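Local coordinates for protein phosphoglycerol transferase GacH (Streptococcus pyogenes MGAS5005, PDB 6DGM) that probably transfers glycerol phosphate onto the rhamnose polysaccharide of the group A streptococcal cell wall, using a manganese-binding catalytic domain of the alkaline phosphatase clan, at residues Ala77-Tyr85 / Glu286-Phe294; Ser56-Val64 / Glu219-Phe227. All coordinates share one frame; numbering follows the deposited sequence.

Both contacts lie in the sulfatase-like domain, the C-terminal part of a longer membrane protein, and their segments alternate along the chain. Contact 1 belongs to the large mixed sheet, its centre about 11 Å from the centre of the chain. Contact 2 is a separate two-stranded sheet at the surface, its centre about 27 Å from the centre of the chain. Their centres lie about 19 Å apart. Contact 1 lies beside the manganese and glycerol phosphate site, probably the active site. The side chain of Ser82 is about 4 Å from that of the manganese ligand His271, and the side chain of Ser84 about 7 Å from bound sn-glycerol-1-phosphate. Contact 2 lies away from the metal and ligand sites.

Contact 1 (Ala77-Tyr85 / Glu286-Phe294); sequences AGLMQSDSY and ENKYLTDYF
Gly78 and Tyr293 form a hydrogen-bonded antiparallel pair, and Met80 and Thr291 form the next. Within these pairs Met80 N gives the shortest bond, 2.8 Å to Thr291 O. Beyond the strand 77-81, Ser82 N adds a nearly straight bond to Tyr289 O at 2.7 Å (175°). Leu79 CA also approaches Thr291 O, at 3.1 Å, as a CA-H...O contact.

The aromatic contacts lie at the two ends. The Tyr293 ring lies over the backbone of the other strand. Gly78 N sits above one ring face, toward the rim, 3.3 Å from Tyr293 CE2. Chi1 of 86° sets CG between the backbone N and the carbonyl carbon and turns the ring over glycine, where no side chain intervenes. At the far end Lys288 runs extended across the Tyr85 ring, at about a right angle to that side chain. Its CE lies over the face, 3.8 Å from the ring centroid. Its NZ makes an off-centre cation-pi contact and a salt bridge with Asp278. Tyr289 CE1 packs on Tyr85 CB at 3.9 Å.

Among the smaller side chains, Met80 and Thr291 lie side by side, with Met80 CE 3.4 Å from Thr291 OG1. This is a van der Waals contact; the hydroxyl is hydrogen-bonded to Gly269 O. A water donates to both Ser84 O and Lys288 O, bridging the loop after strand 77-81 and the 3-10 turn before strand 290-297.

Ser82 OG bonds to Asp270 O, which ties the residue just after strand 77-81 to Asp270, which with His271, Glu47 and Thr89 binds manganese. In the mixed central sheet, strand 263-269 flanks 290-297, edge strand 308-310 flanks 77-81, and helix 89-98 packs on Met80 and Ser82 through Met92.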
loop_
_atom_site.group_PDB
_atom_site.type_symbol
_atom_site.label_atom_id
_atom_site.label_comp_id
_atom_site.label_asym_id
_atom_site.label_seq_id
_atom_site.Cartn_x
_atom_site.Cartn_y
_atom_site.Cartn_z
ATOM N N ALA A 77 -1.697 4.004 -12.409
ATOM C CA ALA A 77 -0.658 4.602 -11.579
ATOM C C ALA A 77 -1.024 6.043 -11.270
ATOM O O ALA A 77 -1.865 6.647 -11.939
ATOM C CB ALA A 77 0.705 4.563 -12.279
ATOM N N GLY A 78 -0.358 6.595 -10.265
ATOM C CA GLY A 78 -0.605 7.969 -9.904
ATOM C C GLY A 78 0.075 8.343 -8.610
ATOM O O GLY A 78 1.190 7.897 -8.323
ATOM N N LEU A 79 -0.617 9.155 -7.819
ATOM C CA LEU A 79 -0.148 9.580 -6.517
ATOM C C LEU A 79 -1.013 8.951 -5.433
ATOM O O LEU A 79 -2.224 8.778 -5.605
ATOM C CB LEU A 79 -0.223 11.103 -6.390
ATOM C CG LEU A 79 0.519 11.873 -7.479
ATOM C CD1 LEU A 79 0.339 13.367 -7.290
ATOM C CD2 LEU A 79 1.988 11.523 -7.471
ATOM N N MET A 80 -0.368 8.615 -4.323
ATOM C CA MET A 80 -1.033 8.114 -3.133
ATOM C C MET A 80 -0.929 9.161 -2.035
ATOM O O MET A 80 0.168 9.662 -1.748
ATOM C CB MET A 80 -0.345 6.840 -2.643
ATOM C CG MET A 80 -1.090 6.138 -1.529
ATOM S SD MET A 80 -0.013 5.095 -0.546
ATOM C CE MET A 80 0.801 6.322 0.485
ATOM N N GLN A 81 -2.050 9.462 -1.401
ATOM C CA GLN A 81 -2.017 10.326 -0.233
ATOM C C GLN A 81 -1.551 9.507 0.972
ATOM O O GLN A 81 -2.122 8.451 1.278
ATOM C CB GLN A 81 -3.381 10.939 0.048
ATOM C CG GLN A 81 -3.317 11.918 1.185
ATOM C CD GLN A 81 -4.549 12.754 1.302
ATOM O OE1 GLN A 81 -4.798 13.630 0.478
ATOM N NE2 GLN A 81 -5.348 12.480 2.326
ATOM N N SER A 82 -0.513 9.978 1.639
ATOM C CA SER A 82 -0.012 9.343 2.845
ATOM C C SER A 82 -0.560 10.079 4.059
ATOM O O SER A 82 -0.811 11.285 4.016
ATOM C CB SER A 82 1.519 9.411 2.880
ATOM O OG SER A 82 2.041 8.858 4.071
ATOM N N ASP A 83 -0.699 9.348 5.161
ATOM C CA ASP A 83 -1.182 9.921 6.403
ATOM C C ASP A 83 -0.095 10.555 7.252
ATOM O O ASP A 83 -0.439 11.204 8.249
ATOM C CB ASP A 83 -1.887 8.842 7.228
ATOM C CG ASP A 83 -3.112 8.325 6.531
ATOM O OD1 ASP A 83 -4.106 9.071 6.484
ATOM O OD2 ASP A 83 -3.065 7.210 5.972
ATOM N N SER A 84 1.180 10.409 6.887
ATOM C CA SER A 84 2.250 10.916 7.738
ATOM C C SER A 84 3.454 11.271 6.888
ATOM O O SER A 84 3.457 11.087 5.670
ATOM C CB SER A 84 2.544 9.928 8.867
ATOM O OG SER A 84 2.665 8.617 8.358
ATOM N N TYR A 85 4.454 11.850 7.551
ATOM C CA TYR A 85 5.673 12.342 6.917
ATOM C C TYR A 85 6.862 11.806 7.688
ATOM O O TYR A 85 6.894 11.898 8.915
ATOM C CB TYR A 85 5.683 13.873 6.923
ATOM C CG TYR A 85 6.963 14.497 6.407
ATOM C CD1 TYR A 85 7.260 14.506 5.055
ATOM C CD2 TYR A 85 7.849 15.107 7.277
ATOM C CE1 TYR A 85 8.434 15.087 4.580
ATOM C CE2 TYR A 85 9.013 15.693 6.813
ATOM C CZ TYR A 85 9.293 15.673 5.465
ATOM O OH TYR A 85 10.454 16.262 5.006
ATOM N N GLU A 286 0.487 20.274 0.024
ATOM C CA GLU A 286 -0.089 18.954 -0.209
ATOM C C GLU A 286 0.983 17.954 -0.629
ATOM O O GLU A 286 0.882 16.763 -0.306
ATOM C CB GLU A 286 -1.219 19.032 -1.244
ATOM C CG GLU A 286 -0.787 19.395 -2.662
ATOM C CD GLU A 286 -0.713 20.900 -2.904
ATOM O OE1 GLU A 286 -0.839 21.681 -1.934
ATOM O OE2 GLU A 286 -0.538 21.298 -4.074
ATOM N N ASN A 287 2.039 18.424 -1.312
ATOM C CA ASN A 287 3.074 17.520 -1.808
ATOM C C ASN A 287 3.930 16.933 -0.696
ATOM O O ASN A 287 4.701 16.008 -0.954
ATOM C CB ASN A 287 3.947 18.238 -2.837
ATOM C CG ASN A 287 3.240 18.409 -4.173
ATOM O OD1 ASN A 287 2.495 17.533 -4.605
ATOM N ND2 ASN A 287 3.463 19.537 -4.825
ATOM N N LYS A 288 3.799 17.425 0.533
ATOM C CA LYS A 288 4.475 16.774 1.653
ATOM C C LYS A 288 3.911 15.386 1.935
ATOM O O LYS A 288 4.573 14.598 2.617
ATOM C CB LYS A 288 4.379 17.674 2.878
ATOM C CG LYS A 288 5.110 17.205 4.104
ATOM C CD LYS A 288 5.080 18.318 5.170
ATOM C CE LYS A 288 5.545 17.810 6.522
ATOM N NZ LYS A 288 5.512 18.922 7.538
ATOM N N TYR A 289 2.722 15.060 1.404
ATOM C CA TYR A 289 2.033 13.816 1.723
ATOM C C TYR A 289 1.623 13.026 0.487
ATOM O O TYR A 289 0.739 12.166 0.581
ATOM C CB TYR A 289 0.806 14.100 2.604
ATOM C CG TYR A 289 1.193 14.773 3.895
ATOM C CD1 TYR A 289 1.613 14.026 4.981
ATOM C CD2 TYR A 289 1.190 16.166 4.018
ATOM C CE1 TYR A 289 1.980 14.627 6.170
ATOM C CE2 TYR A 289 1.574 16.783 5.209
ATOM C CZ TYR A 289 1.969 16.005 6.278
ATOM O OH TYR A 289 2.355 16.601 7.453
ATOM N N LEU A 290 2.263 13.257 -0.660
ATOM C CA LEU A 290 1.895 12.583 -1.900
ATOM C C LEU A 290 3.076 11.774 -2.426
ATOM O O LEU A 290 4.062 12.341 -2.917
ATOM C CB LEU A 290 1.413 13.590 -2.946
ATOM C CG LEU A 290 0.087 14.276 -2.615
ATOM C CD1 LEU A 290 -0.195 15.400 -3.581
ATOM C CD2 LEU A 290 -1.053 13.251 -2.623
ATOM N N THR A 291 2.947 10.448 -2.373
ATOM C CA THR A 291 3.951 9.534 -2.897
ATOM C C THR A 291 3.481 8.947 -4.229
ATOM O O THR A 291 2.356 9.173 -4.679
ATOM C CB THR A 291 4.196 8.397 -1.904
ATOM O OG1 THR A 291 3.013 7.576 -1.842
ATOM C CG2 THR A 291 4.512 8.920 -0.514
ATOM N N ASP A 292 4.362 8.156 -4.850
ATOM C CA ASP A 292 4.065 7.478 -6.113
ATOM C C ASP A 292 3.514 6.082 -5.888
ATOM O O ASP A 292 3.916 5.388 -4.955
ATOM C CB ASP A 292 5.354 7.373 -6.933
ATOM C CG ASP A 292 5.943 8.727 -7.241
ATOM O OD1 ASP A 292 6.717 9.249 -6.393
ATOM O OD2 ASP A 292 5.604 9.288 -8.317
ATOM N N TYR A 293 2.589 5.671 -6.752
ATOM C CA TYR A 293 2.148 4.285 -6.770
ATOM C C TYR A 293 1.935 3.824 -8.209
ATOM O O TYR A 293 1.685 4.620 -9.119
ATOM C CB TYR A 293 0.850 4.051 -5.963
ATOM C CG TYR A 293 -0.417 4.316 -6.764
ATOM C CD1 TYR A 293 -1.018 3.298 -7.496
ATOM C CD2 TYR A 293 -0.994 5.588 -6.817
ATOM C CE1 TYR A 293 -2.141 3.534 -8.252
ATOM C CE2 TYR A 293 -2.125 5.831 -7.577
ATOM C CZ TYR A 293 -2.698 4.797 -8.286
ATOM O OH TYR A 293 -3.824 4.996 -9.049
ATOM N N PHE A 294 2.022 2.513 -8.398
ATOM C CA PHE A 294 1.564 1.886 -9.629
ATOM C C PHE A 294 1.010 0.501 -9.323
ATOM O O PHE A 294 1.335 -0.116 -8.304
ATOM C CB PHE A 294 2.633 1.856 -10.738
ATOM C CG PHE A 294 3.845 0.997 -10.451
ATOM C CD1 PHE A 294 3.777 -0.376 -10.546
ATOM C CD2 PHE A 294 5.072 1.579 -10.153
ATOM C CE1 PHE A 294 4.881 -1.167 -10.312
ATOM C CE2 PHE A 294 6.193 0.793 -9.934
ATOM C CZ PHE A 294 6.099 -0.582 -10.020
HETATM O O HOH W 1 4.667 11.934 3.402
#

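Contact 2 (Ser56-Val64 / Glu219-Phe227); sequences SNVTVSHDV and EIVAEGKNF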
loop_
_atom_site.group_PDB
_atom_site.type_symbol
_atom_site.label_atom_id
_atom_site.label_comp_id
_atom_site.label_asym_id
_atom_site.label_seq_id
_atom_site.Cartn_x
_atom_site.Cartn_y
_atom_site.Cartn_z
ATOM N N SER A 56 8.636 21.388 -4.786
ATOM C CA SER A 56 8.732 22.566 -5.644
ATOM C C SER A 56 10.135 23.164 -5.661
ATOM O O SER A 56 10.645 23.548 -6.723
ATOM C CB SER A 56 7.735 23.639 -5.177
ATOM O OG SER A 56 6.413 23.141 -5.128
ATOM N N ASN A 57 10.754 23.319 -4.496
ATOM C CA ASN A 57 11.991 24.086 -4.416
ATOM C C ASN A 57 13.241 23.231 -4.539
ATOM O O ASN A 57 14.339 23.717 -4.242
ATOM C CB ASN A 57 12.040 24.904 -3.127
ATOM C CG ASN A 57 11.063 26.050 -3.135
ATOM O OD1 ASN A 57 10.659 26.534 -4.191
ATOM N ND2 ASN A 57 10.692 26.506 -1.952
ATOM N N VAL A 58 13.105 22.003 -5.010
ATOM C CA VAL A 58 14.212 21.055 -5.136
ATOM C C VAL A 58 14.653 20.994 -6.587
ATOM O O VAL A 58 13.822 21.045 -7.506
ATOM C CB VAL A 58 13.764 19.658 -4.647
ATOM C CG1 VAL A 58 14.574 18.542 -5.310
ATOM C CG2 VAL A 58 13.873 19.587 -3.144
ATOM N N THR A 59 15.959 20.850 -6.796
ATOM C CA THR A 59 16.528 20.593 -8.110
ATOM C C THR A 59 17.437 19.375 -8.000
ATOM O O THR A 59 18.261 19.298 -7.084
ATOM C CB THR A 59 17.329 21.797 -8.605
ATOM O OG1 THR A 59 16.488 22.959 -8.639
ATOM C CG2 THR A 59 17.868 21.535 -10.013
ATOM N N VAL A 60 17.276 18.429 -8.919
ATOM C CA VAL A 60 18.113 17.235 -8.993
ATOM C C VAL A 60 18.809 17.254 -10.343
ATOM O O VAL A 60 18.196 17.610 -11.354
ATOM C CB VAL A 60 17.297 15.938 -8.819
ATOM C CG1 VAL A 60 18.227 14.742 -8.670
ATOM C CG2 VAL A 60 16.382 16.040 -7.623
ATOM N N SER A 61 20.098 16.898 -10.358
ATOM C CA SER A 61 20.883 16.994 -11.584
ATOM C C SER A 61 20.422 15.998 -12.643
ATOM O O SER A 61 20.635 16.227 -13.840
ATOM C CB SER A 61 22.362 16.738 -11.272
ATOM O OG SER A 61 22.502 15.497 -10.587
ATOM N N HIS A 62 19.824 14.886 -12.222
ATOM C CA HIS A 62 19.367 13.852 -13.128
ATOM C C HIS A 62 18.032 13.325 -12.633
ATOM O O HIS A 62 17.716 13.397 -11.447
ATOM C CB HIS A 62 20.335 12.658 -13.164
ATOM C CG HIS A 62 21.700 12.998 -13.664
ATOM N ND1 HIS A 62 22.595 13.750 -12.935
ATOM C CD2 HIS A 62 22.325 12.688 -14.824
ATOM C CE1 HIS A 62 23.712 13.892 -13.628
ATOM N NE2 HIS A 62 23.573 13.259 -14.777
ATOM N N ASP A 63 17.251 12.783 -13.556
ATOM C CA ASP A 63 16.054 12.047 -13.182
ATOM C C ASP A 63 16.491 10.764 -12.494
ATOM O O ASP A 63 17.277 9.991 -13.057
ATOM C CB ASP A 63 15.265 11.734 -14.447
ATOM C CG ASP A 63 13.911 11.138 -14.167
ATOM O OD1 ASP A 63 13.592 10.819 -13.000
ATOM O OD2 ASP A 63 13.143 10.992 -15.134
ATOM N N VAL A 64 16.014 10.541 -11.265
ATOM C CA VAL A 64 16.411 9.357 -10.505
ATOM C C VAL A 64 15.323 8.300 -10.465
ATOM O O VAL A 64 15.534 7.229 -9.886
ATOM C CB VAL A 64 16.909 9.705 -9.084
ATOM C CG1 VAL A 64 18.165 10.578 -9.188
ATOM C CG2 VAL A 64 15.821 10.381 -8.258
ATOM N N GLU A 219 27.682 11.709 -9.931
ATOM C CA GLU A 219 27.098 12.697 -10.827
ATOM C C GLU A 219 25.692 13.106 -10.394
ATOM O O GLU A 219 25.202 14.155 -10.832
ATOM C CB GLU A 219 27.071 12.169 -12.263
ATOM C CG GLU A 219 26.314 10.866 -12.464
ATOM C CD GLU A 219 27.193 9.614 -12.316
ATOM O OE1 GLU A 219 28.211 9.657 -11.587
ATOM O OE2 GLU A 219 26.854 8.576 -12.939
ATOM N N ILE A 220 25.038 12.316 -9.554
ATOM C CA ILE A 220 23.721 12.693 -9.043
ATOM C C ILE A 220 23.920 13.622 -7.859
ATOM O O ILE A 220 24.478 13.225 -6.829
ATOM C CB ILE A 220 22.897 11.462 -8.645
ATOM C CG1 ILE A 220 22.558 10.626 -9.874
ATOM C CG2 ILE A 220 21.619 11.890 -7.907
ATOM C CD1 ILE A 220 21.903 9.338 -9.527
ATOM N N VAL A 221 23.482 14.866 -8.007
ATOM C CA VAL A 221 23.585 15.861 -6.948
ATOM C C VAL A 221 22.249 16.588 -6.890
ATOM O O VAL A 221 21.586 16.789 -7.910
ATOM C CB VAL A 221 24.745 16.855 -7.157
ATOM C CG1 VAL A 221 26.084 16.118 -7.171
ATOM C CG2 VAL A 221 24.556 17.639 -8.412
ATOM N N ALA A 222 21.852 16.971 -5.686
ATOM C CA ALA A 222 20.553 17.591 -5.485
ATOM C C ALA A 222 20.712 18.732 -4.498
ATOM O O ALA A 222 21.594 18.720 -3.631
ATOM C CB ALA A 222 19.513 16.585 -4.989
ATOM N N GLU A 223 19.878 19.743 -4.665
ATOM C CA GLU A 223 19.874 20.856 -3.734
ATOM C C GLU A 223 18.456 21.387 -3.653
ATOM O O GLU A 223 17.634 21.164 -4.545
ATOM C CB GLU A 223 20.841 21.960 -4.153
ATOM C CG GLU A 223 20.530 22.577 -5.492
ATOM C CD GLU A 223 21.558 23.609 -5.899
ATOM O OE1 GLU A 223 22.711 23.516 -5.427
ATOM O OE2 GLU A 223 21.209 24.514 -6.687
ATOM N N GLY A 224 18.177 22.070 -2.553
ATOM C CA GLY A 224 16.918 22.752 -2.365
ATOM C C GLY A 224 17.162 24.219 -2.041
ATOM O O GLY A 224 18.189 24.578 -1.466
ATOM N N LYS A 225 16.196 25.055 -2.420
ATOM C CA LYS A 225 16.299 26.485 -2.173
ATOM C C LYS A 225 16.433 26.745 -0.679
ATOM O O LYS A 225 15.620 26.275 0.123
ATOM C CB LYS A 225 15.047 27.185 -2.718
ATOM C CG LYS A 225 15.093 28.695 -2.636
ATOM C CD LYS A 225 13.827 29.337 -3.201
ATOM C CE LYS A 225 13.841 30.845 -2.991
ATOM N NZ LYS A 225 12.735 31.531 -3.719
ATOM N N ASN A 226 17.493 27.462 -0.306
ATOM C CA ASN A 226 17.732 27.823 1.090
ATOM C C ASN A 226 17.927 26.611 1.992
ATOM O O ASN A 226 17.801 26.722 3.217
ATOM C CB ASN A 226 16.609 28.706 1.624
ATOM C CG ASN A 226 16.528 30.013 0.893
ATOM O OD1 ASN A 226 17.549 30.638 0.632
ATOM N ND2 ASN A 226 15.318 30.423 0.528
ATOM N N PHE A 227 18.271 25.462 1.422
ATOM C CA PHE A 227 18.552 24.303 2.248
ATOM C C PHE A 227 19.880 24.473 2.975
ATOM O O PHE A 227 20.821 25.099 2.466
ATOM C CB PHE A 227 18.654 23.032 1.408
ATOM C CG PHE A 227 17.339 22.407 1.064
ATOM C CD1 PHE A 227 16.163 23.133 1.079
ATOM C CD2 PHE A 227 17.291 21.082 0.725
ATOM C CE1 PHE A 227 14.950 22.530 0.735
ATOM C CE2 PHE A 227 16.094 20.468 0.396
ATOM C CZ PHE A 227 14.921 21.195 0.402
HETATM O O HOH W 2 12.948 25.719 0.429
#
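Strands 58-60 and 222-224 run antiparallel, their axes 4.7 Å apart at closest approach and 167° between their directions. Thr59 and Glu223 are the hydrogen-bonded pair; the bond from Thr59 N to Glu223 O is 2.8 Å and almost straight (176°). Lys225 N to Asn57 O and Ser61 N to Val221 O continue the bonding beyond the strands.

At one end the Ser61 side chain replaces a backbone acceptor. Its chi1 of 54° turns OG toward the other segment, where it accepts a bond from Val221 N at 2.8 Å. The same OG lies at the edge of the His62 ring, in its plane, and is hydrogen-bonded to ND1. His62 CE1 comes within 3.2 Å of Glu219 O.

This is a two-stranded antiparallel sheet, separate from the central sheet of the alkaline phosphatase-like domain. A type II turn from Gly224 to Phe227 follows its second strand. It folds the Phe227 ring back, so that Gly224 CA sits over the ring centre.

The apolar contacts are small. Val58 CG2 meets Phe227 CZ at 4.0 Å, and Val60 CG2 meets Ala222 CB at 4.1 Å. Val64 CG1 reaches Ile220 CG2 at 3.9 Å. On the side of Val58 and Ala222, Leu235 of helix 229-257 packs against both residues. Asn232 and Thr236 of that helix accept hydrogen bonds from Gly224 N and Ala222 N.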